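PDB 5DS7: nitrogen regulatory protein P-II from Thiomonas intermedia, which binds adenine nucleotides such as AMP and ADP and probably regulates the activity of other proteins. Local coordinates for residues K10-I15 with G91-H96. Sequence-based numbering, arbitrary orientation.
Sequences KKLEII and GVVFVH. With AMP (adenosine monophosphate), chain G.
Lys11, Glu13 and Ile15 pair with His96, Phe94 and Val92 as antiparallel hydrogen-bonded partners, joining the first and last strands of the ferredoxin-like fold of P-II proteins; the strand axes run at 161°. Six backbone bonds link them, Ile15 N to Val92 O (3.1 Å) being nearly straight at the hydrogen (175°).

Polar side chains gather on the face bearing Lys11, Glu13 and His96. Lys11 NZ reaches the anti lone pair of Glu13 OE1 at 3.0 Å, closing an intrastrand salt bridge. A bend at chi3 (81°) helps bring Lys11 CE over one face of the His96 ring, 4.3 Å from its centroid, a CH-pi contact. The network is threefold: Lys11 NZ also bonds Glu13 and His96 of the third subunit, while Glu13 OE2 and His96 NE2 receive Lys11 of the second. A glutamine replacing Glu13 in all three copies would probably leave each Lys11 without a carboxylate counter-charge.

Apolar packing occurs on both faces: Leu12 CD2 lies 3.8 Å from Val95 CG2 and Ile14 meets Val93, where helix 75-88 covers Leu12 and Val93; beyond the polar cluster, Ile15 CD1 touches Val92 CG2 and Phe94 CE2, each at 4.1 Å.

At the nucleotide end, AMP C2 meets the Phe94 ring at its edge, 3.7 Å from CZ. Gly91, at whose positive phi a side chain would press on the preceding carbonyl oxygen, donates its N-H to AMP O1P at 2.8 Å.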
# COMPACT_ATOMS: atom_id res chain seq x y z
N LYS B 10 6.99 1.37 11.82
CA LYS B 10 6.74 2.21 10.65
C LYS B 10 6.74 1.35 9.38
O LYS B 10 7.36 0.29 9.32
CB LYS B 10 7.79 3.30 10.56
CG LYS B 10 7.83 4.22 11.76
CD LYS B 10 6.70 5.23 11.73
CE LYS B 10 6.48 5.80 13.12
NZ LYS B 10 5.59 6.98 13.11
N LYS B 11 6.05 1.81 8.36
CA LYS B 11 6.08 1.12 7.09
C LYS B 11 6.34 2.17 6.02
O LYS B 11 5.61 3.15 5.90
CB LYS B 11 4.78 0.36 6.85
CG LYS B 11 4.83 -0.58 5.63
CD LYS B 11 3.43 -0.93 5.13
CE LYS B 11 2.89 0.19 4.27
NZ LYS B 11 1.61 -0.20 3.61
N LEU B 12 7.41 1.99 5.26
CA LEU B 12 7.69 2.89 4.15
C LEU B 12 7.12 2.37 2.84
O LEU B 12 7.17 1.16 2.60
CB LEU B 12 9.18 3.09 3.99
CG LEU B 12 9.97 3.52 5.22
CD1 LEU B 12 11.40 3.67 4.79
CD2 LEU B 12 9.45 4.83 5.71
N GLU B 13 6.58 3.26 2.02
CA GLU B 13 6.30 2.94 0.62
C GLU B 13 7.21 3.82 -0.24
O GLU B 13 7.12 5.04 -0.19
CB GLU B 13 4.83 3.16 0.27
CG GLU B 13 3.92 2.17 0.98
CD GLU B 13 2.43 2.38 0.73
OE1 GLU B 13 1.61 1.61 1.28
OE2 GLU B 13 2.06 3.31 -0.02
N ILE B 14 8.10 3.19 -0.98
CA ILE B 14 9.08 3.91 -1.78
C ILE B 14 8.83 3.64 -3.24
O ILE B 14 8.88 2.49 -3.68
CB ILE B 14 10.51 3.50 -1.41
CG1 ILE B 14 10.67 3.54 0.11
CG2 ILE B 14 11.53 4.38 -2.16
CD1 ILE B 14 11.71 2.57 0.65
N ILE B 15 8.52 4.69 -3.99
CA ILE B 15 8.14 4.55 -5.39
C ILE B 15 9.20 5.19 -6.25
O ILE B 15 9.51 6.36 -6.05
CB ILE B 15 6.76 5.19 -5.63
CG1 ILE B 15 5.72 4.51 -4.72
CG2 ILE B 15 6.35 5.10 -7.09
CD1 ILE B 15 4.42 5.26 -4.63
N GLY B 91 10.54 10.16 -7.87
CA GLY B 91 10.04 9.28 -6.83
C GLY B 91 9.56 9.95 -5.55
O GLY B 91 9.72 11.15 -5.38
N VAL B 92 8.98 9.16 -4.64
CA VAL B 92 8.43 9.67 -3.38
C VAL B 92 8.57 8.61 -2.29
O VAL B 92 8.68 7.43 -2.60
CB VAL B 92 6.95 10.08 -3.53
CG1 VAL B 92 6.80 11.24 -4.48
CG2 VAL B 92 6.11 8.90 -4.02
N VAL B 93 8.60 9.03 -1.03
CA VAL B 93 8.55 8.10 0.11
C VAL B 93 7.42 8.47 1.05
O VAL B 93 7.35 9.61 1.50
CB VAL B 93 9.86 8.08 0.93
CG1 VAL B 93 9.80 6.99 1.97
CG2 VAL B 93 11.06 7.92 0.04
N PHE B 94 6.55 7.51 1.37
CA PHE B 94 5.42 7.71 2.28
C PHE B 94 5.70 6.94 3.57
O PHE B 94 5.89 5.74 3.52
CB PHE B 94 4.10 7.20 1.68
CG PHE B 94 3.74 7.82 0.36
CD1 PHE B 94 4.06 9.13 0.08
CD2 PHE B 94 3.05 7.08 -0.60
CE1 PHE B 94 3.73 9.70 -1.11
CE2 PHE B 94 2.71 7.64 -1.82
CZ PHE B 94 3.06 8.95 -2.08
N VAL B 95 5.69 7.62 4.72
CA VAL B 95 5.86 6.93 6.01
C VAL B 95 4.49 6.66 6.67
O VAL B 95 3.67 7.57 6.85
CB VAL B 95 6.76 7.78 6.96
CG1 VAL B 95 7.18 6.97 8.23
CG2 VAL B 95 8.00 8.29 6.22
N HIS B 96 4.23 5.39 6.99
CA HIS B 96 2.99 4.99 7.69
C HIS B 96 3.28 4.52 9.10
O HIS B 96 4.35 3.97 9.37
CB HIS B 96 2.27 3.83 6.99
CG HIS B 96 1.86 4.10 5.57
ND1 HIS B 96 2.78 4.34 4.57
CD2 HIS B 96 0.64 4.11 4.98
CE1 HIS B 96 2.13 4.54 3.43
NE2 HIS B 96 0.84 4.39 3.65
P AMP G . 7.90 12.58 -9.76
O1P AMP G . 9.12 12.38 -8.89
O2P AMP G . 7.06 13.78 -9.39
O3P AMP G . 8.19 12.36 -11.22
O5' AMP G . 7.00 11.33 -9.39
C5' AMP G . 7.32 10.05 -9.92
C4' AMP G . 6.30 9.01 -9.54
O4' AMP G . 6.00 9.08 -8.12
C3' AMP G . 4.95 9.18 -10.21
O3' AMP G . 4.95 8.64 -11.52
C2' AMP G . 4.02 8.45 -9.26
O2' AMP G . 4.09 7.06 -9.49
C1' AMP G . 4.64 8.76 -7.90
N9 AMP G . 3.98 9.91 -7.25
C8 AMP G . 4.32 11.21 -7.38
N7 AMP G . 3.49 12.01 -6.67
C5 AMP G . 2.58 11.21 -6.09
C6 AMP G . 1.42 11.40 -5.22
N6 AMP G . 1.07 12.65 -4.83
N1 AMP G . 0.73 10.31 -4.84
C2 AMP G . 1.08 9.07 -5.23
N3 AMP G . 2.13 8.82 -6.03
C4 AMP G . 2.91 9.83 -6.48